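Protein-tyrosine-phosphatase PTP1 (Arabidopsis thaliana, PDB 6KRW) removes phosphate from phosphotyrosine in proteins, notably the MAP kinase MPK6, and with MKP1 holds back salicylic acid and camalexin synthesis in plant defence. Local coordinates at residues 100-112 / 228-240. Sequence-based numbering, arbitrary orientation.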
loop_
_atom_site.group_PDB
_atom_site.type_symbol
_atom_site.label_atom_id
_atom_site.label_comp_id
_atom_site.label_asym_id
_atom_site.label_seq_id
_atom_site.Cartn_x
_atom_site.Cartn_y
_atom_site.Cartn_z
ATOM N N SER A 100 10.721 4.076 -13.407
ATOM C CA SER A 100 12.130 3.930 -12.983
ATOM C C SER A 100 12.299 2.543 -12.371
ATOM O O SER A 100 11.436 2.126 -11.575
ATOM C CB SER A 100 12.516 5.008 -12.012
ATOM O OG SER A 100 13.765 4.703 -11.420
ATOM N N GLU A 101 13.389 1.874 -12.712
ATOM C CA GLU A 101 13.741 0.571 -12.104
ATOM C C GLU A 101 14.028 0.755 -10.608
ATOM O O GLU A 101 14.180 -0.265 -9.921
ATOM C CB GLU A 101 14.944 -0.017 -12.844
ATOM C CG GLU A 101 14.706 -0.157 -14.334
ATOM C CD GLU A 101 15.886 -0.685 -15.128
ATOM O OE1 GLU A 101 15.807 -1.835 -15.595
ATOM O OE2 GLU A 101 16.874 0.059 -15.299
ATOM N N SER A 102 14.096 1.995 -10.115
ATOM C CA SER A 102 14.454 2.243 -8.691
ATOM C C SER A 102 13.229 2.650 -7.871
ATOM O O SER A 102 13.398 2.856 -6.670
ATOM C CB SER A 102 15.536 3.286 -8.581
ATOM O OG SER A 102 16.671 2.908 -9.341
ATOM N N ILE A 103 12.059 2.819 -8.501
ATOM C CA ILE A 103 10.841 3.317 -7.803
ATOM C C ILE A 103 9.741 2.264 -7.922
ATOM O O ILE A 103 9.346 1.934 -9.048
ATOM C CB ILE A 103 10.445 4.702 -8.339
ATOM C CG1 ILE A 103 11.628 5.668 -8.215
ATOM C CG2 ILE A 103 9.212 5.186 -7.597
ATOM C CD1 ILE A 103 11.447 6.956 -8.917
ATOM N N SER A 104 9.302 1.721 -6.778
ATOM C CA SER A 104 8.229 0.709 -6.717
ATOM C C SER A 104 6.909 1.299 -7.221
ATOM O O SER A 104 6.614 2.490 -6.962
ATOM C CB SER A 104 8.010 0.197 -5.326
ATOM O OG SER A 104 9.242 -0.255 -4.736
ATOM N N GLN A 105 6.118 0.429 -7.821
ATOM C CA GLN A 105 4.696 0.702 -8.044
ATOM C C GLN A 105 3.910 -0.130 -7.036
ATOM O O GLN A 105 4.430 -1.198 -6.561
ATOM C CB GLN A 105 4.315 0.430 -9.494
ATOM C CG GLN A 105 4.335 -1.011 -9.911
ATOM C CD GLN A 105 4.133 -1.200 -11.396
ATOM O OE1 GLN A 105 3.509 -0.356 -12.079
ATOM N NE2 GLN A 105 4.624 -2.330 -11.899
ATOM N N PHE A 106 2.740 0.342 -6.696
ATOM C CA PHE A 106 1.865 -0.329 -5.719
ATOM C C PHE A 106 0.537 -0.697 -6.332
ATOM O O PHE A 106 0.033 -0.029 -7.248
ATOM C CB PHE A 106 1.608 0.531 -4.487
ATOM C CG PHE A 106 2.824 1.226 -3.956
ATOM C CD1 PHE A 106 3.176 2.491 -4.384
ATOM C CD2 PHE A 106 3.620 0.622 -2.987
ATOM C CE1 PHE A 106 4.291 3.141 -3.903
ATOM C CE2 PHE A 106 4.727 1.281 -2.478
ATOM C CZ PHE A 106 5.073 2.538 -2.928
ATOM N N ILE A 107 -0.080 -1.717 -5.793
ATOM C CA ILE A 107 -1.522 -1.973 -5.897
ATOM C C ILE A 107 -2.165 -1.652 -4.567
ATOM O O ILE A 107 -1.903 -2.385 -3.577
ATOM C CB ILE A 107 -1.849 -3.365 -6.418
ATOM C CG1 ILE A 107 -1.379 -3.524 -7.863
ATOM C CG2 ILE A 107 -3.327 -3.645 -6.288
ATOM C CD1 ILE A 107 -1.500 -4.938 -8.379
ATOM N N ALA A 108 -2.915 -0.571 -4.501
ATOM C CA ALA A 108 -3.674 -0.192 -3.296
ATOM C C ALA A 108 -5.014 -0.873 -3.375
ATOM O O ALA A 108 -5.727 -0.692 -4.377
ATOM C CB ALA A 108 -3.793 1.298 -3.170
ATOM N N THR A 109 -5.351 -1.693 -2.377
ATOM C CA THR A 109 -6.581 -2.491 -2.463
ATOM C C THR A 109 -7.243 -2.575 -1.085
ATOM O O THR A 109 -6.600 -2.242 -0.088
ATOM C CB THR A 109 -6.263 -3.854 -3.090
ATOM O OG1 THR A 109 -7.469 -4.558 -3.326
ATOM C CG2 THR A 109 -5.359 -4.693 -2.213
ATOM N N GLN A 110 -8.500 -2.948 -1.041
ATOM C CA GLN A 110 -9.244 -3.121 0.223
ATOM C C GLN A 110 -8.836 -4.445 0.870
ATOM O O GLN A 110 -8.263 -5.298 0.211
ATOM C CB GLN A 110 -10.743 -3.121 -0.052
ATOM C CG GLN A 110 -11.189 -4.347 -0.812
ATOM C CD GLN A 110 -12.639 -4.320 -1.211
ATOM O OE1 GLN A 110 -13.326 -3.307 -1.061
ATOM N NE2 GLN A 110 -13.116 -5.472 -1.652
ATOM N N GLY A 111 -9.077 -4.529 2.166
ATOM C CA GLY A 111 -8.889 -5.815 2.874
ATOM C C GLY A 111 -9.906 -6.767 2.240
ATOM O O GLY A 111 -11.095 -6.443 2.151
ATOM N N PRO A 112 -9.539 -7.964 1.656
ATOM C CA PRO A 112 -10.436 -8.886 0.934
ATOM C C PRO A 112 -11.643 -9.330 1.758
ATOM O O PRO A 112 -11.523 -9.538 2.972
ATOM C CB PRO A 112 -9.563 -10.092 0.574
ATOM C CG PRO A 112 -8.177 -9.505 0.519
ATOM C CD PRO A 112 -8.147 -8.397 1.536
ATOM N N PRO A 228 11.938 -3.108 -7.896
ATOM C CA PRO A 228 10.645 -2.722 -8.463
ATOM C C PRO A 228 10.221 -3.539 -9.692
ATOM O O PRO A 228 9.043 -3.759 -9.878
ATOM C CB PRO A 228 10.879 -1.256 -8.828
ATOM C CG PRO A 228 11.839 -0.789 -7.768
ATOM C CD PRO A 228 12.790 -1.940 -7.590
ATOM N N SER A 229 11.183 -4.034 -10.467
ATOM C CA SER A 229 10.871 -4.814 -11.691
ATOM C C SER A 229 10.271 -6.187 -11.353
ATOM O O SER A 229 9.776 -6.837 -12.272
ATOM C CB SER A 229 12.092 -4.961 -12.546
ATOM O OG SER A 229 13.093 -5.698 -11.867
ATOM N N LEU A 230 10.304 -6.618 -10.092
ATOM C CA LEU A 230 9.728 -7.948 -9.729
ATOM C C LEU A 230 8.202 -7.886 -9.805
ATOM O O LEU A 230 7.569 -8.931 -10.007
ATOM C CB LEU A 230 10.134 -8.332 -8.306
ATOM C CG LEU A 230 11.173 -9.421 -8.132
ATOM C CD1 LEU A 230 12.466 -9.047 -8.834
ATOM C CD2 LEU A 230 11.373 -9.630 -6.638
ATOM N N GLY A 231 7.635 -6.706 -9.591
ATOM C CA GLY A 231 6.182 -6.536 -9.719
ATOM C C GLY A 231 5.664 -5.536 -8.704
ATOM O O GLY A 231 6.410 -5.044 -7.860
ATOM N N PRO A 232 4.376 -5.159 -8.805
ATOM C CA PRO A 232 3.782 -4.218 -7.873
ATOM C C PRO A 232 3.780 -4.764 -6.438
ATOM O O PRO A 232 3.602 -5.936 -6.228
ATOM C CB PRO A 232 2.346 -4.007 -8.383
ATOM C CG PRO A 232 2.341 -4.562 -9.787
ATOM C CD PRO A 232 3.408 -5.649 -9.794
ATOM N N ILE A 233 3.967 -3.860 -5.488
ATOM C CA ILE A 233 3.791 -4.157 -4.040
ATOM C C ILE A 233 2.329 -3.947 -3.689
ATOM O O ILE A 233 1.823 -2.836 -3.859
ATOM C CB ILE A 233 4.695 -3.268 -3.178
ATOM C CG1 ILE A 233 6.163 -3.581 -3.445
ATOM C CG2 ILE A 233 4.321 -3.368 -1.711
ATOM C CD1 ILE A 233 7.100 -2.598 -2.831
ATOM N N ILE A 234 1.665 -4.993 -3.236
ATOM C CA ILE A 234 0.297 -4.855 -2.715
ATOM C C ILE A 234 0.351 -4.159 -1.374
ATOM O O ILE A 234 1.117 -4.582 -0.521
ATOM C CB ILE A 234 -0.437 -6.196 -2.684
ATOM C CG1 ILE A 234 -0.715 -6.686 -4.103
ATOM C CG2 ILE A 234 -1.710 -6.075 -1.890
ATOM C CD1 ILE A 234 -1.180 -8.131 -4.167
ATOM N N VAL A 235 -0.456 -3.145 -1.184
ATOM C CA VAL A 235 -0.625 -2.471 0.123
ATOM C C VAL A 235 -2.094 -2.415 0.428
ATOM O O VAL A 235 -2.877 -1.973 -0.443
ATOM C CB VAL A 235 0.033 -1.095 0.221
ATOM C CG1 VAL A 235 -0.055 -0.550 1.628
ATOM C CG2 VAL A 235 1.458 -1.086 -0.283
ATOM N N HIS A 236 -2.502 -2.905 1.598
ATOM C CA HIS A 236 -3.934 -2.856 1.930
ATOM C C HIS A 236 -4.118 -2.622 3.422
ATOM O O HIS A 236 -3.246 -3.013 4.227
ATOM C CB HIS A 236 -4.673 -4.099 1.455
ATOM C CG HIS A 236 -4.544 -5.309 2.335
ATOM N ND1 HIS A 236 -5.417 -5.505 3.369
ATOM C CD2 HIS A 236 -3.770 -6.392 2.229
ATOM C CE1 HIS A 236 -5.110 -6.674 3.969
ATOM N NE2 HIS A 236 -4.075 -7.238 3.293
ATOM N N CYS A 237 -5.231 -2.034 3.775
ATOM C CA CYS A 237 -5.693 -1.949 5.177
ATOM C C CYS A 237 -7.131 -2.446 5.136
ATOM O O CYS A 237 -7.345 -3.569 4.685
ATOM C CB CYS A 237 -5.499 -0.540 5.746
ATOM S SG CYS A 237 -6.077 0.811 4.683
ATOM N N SER A 238 -8.073 -1.654 5.591
ATOM C CA SER A 238 -9.476 -2.067 5.463
ATOM C C SER A 238 -10.057 -1.495 4.157
ATOM O O SER A 238 -10.499 -2.283 3.335
ATOM C CB SER A 238 -10.266 -1.682 6.657
ATOM O OG SER A 238 -11.516 -2.319 6.598
ATOM N N ALA A 239 -10.076 -0.174 3.986
ATOM C CA ALA A 239 -10.568 0.442 2.724
ATOM C C ALA A 239 -9.450 0.541 1.693
ATOM O O ALA A 239 -9.786 0.682 0.485
ATOM C CB ALA A 239 -11.157 1.788 3.009
ATOM N N GLY A 240 -8.205 0.495 2.111
ATOM C CA GLY A 240 -7.042 0.638 1.230
ATOM C C GLY A 240 -6.777 2.078 0.817
ATOM O O GLY A 240 -6.283 2.260 -0.320
HETATM O O HOH W 1 13.920 -3.004 -10.506
HETATM O O HOH W 2 7.187 -2.232 -8.161
HETATM O O HOH W 3 6.789 -3.955 -11.535
#
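Strands 106-109 and 233-236 pair in parallel in the buried core of the protein, second and third in the mixed central sheet, flanked by strands 92-95 and 131-134. Four backbone bonds join them, from Ile-233 N to Gln-105 O (2.9 Å) through Ile-107 N to Ile-233 O and Val-235 N to Ile-107 O, to the longer Thr-109 N to Val-235 O (3.2 Å). Beta-branched and aromatic residues suit a strand covered by helices on both faces. Phe-106 and Val-235 lie side by side, ring CD2 3.9 Å from Val-235 CG2, on the face where Phe-106 also meets Cys-248 of helix 242-259; Ile-107 and Ile-234 point the other way, toward helix 117-126. Before the strands, Gln-105 runs extended alongside the Pro-232 ring, and a water links its NE2 to Pro-228 O.

Beyond the second strand begins the phosphate-binding P-loop of the classical tyrosine phosphatases, with Cys-237, the active-site cysteine that passes through a phosphocysteine intermediate, at its start. Gly-111 N bonds Ser-238 O at 2.9 Å, tying this loop to the segment that leaves strand 106-109. Gly-240 suits its place, since a side chain would run into Thr-109 O. His-236 has CG wedged between its backbone N and carbonyl carbon (chi1 80°), which, with the ring turned by chi2 of 88°, brings ND1 to Cys-237 O; ND1 donates to it (3.0 Å), arriving on a carbonyl lone pair, and that oxygen lies almost in the ring plane. NE2 is hydrogen-bonded to Tyr-150 OH. A phenylalanine here would probably leave Cys-237 O and Tyr-150 OH without their mates and the loop's start less firmly fixed. Pro-112 CD sits over one face of the imidazole, toward its rim.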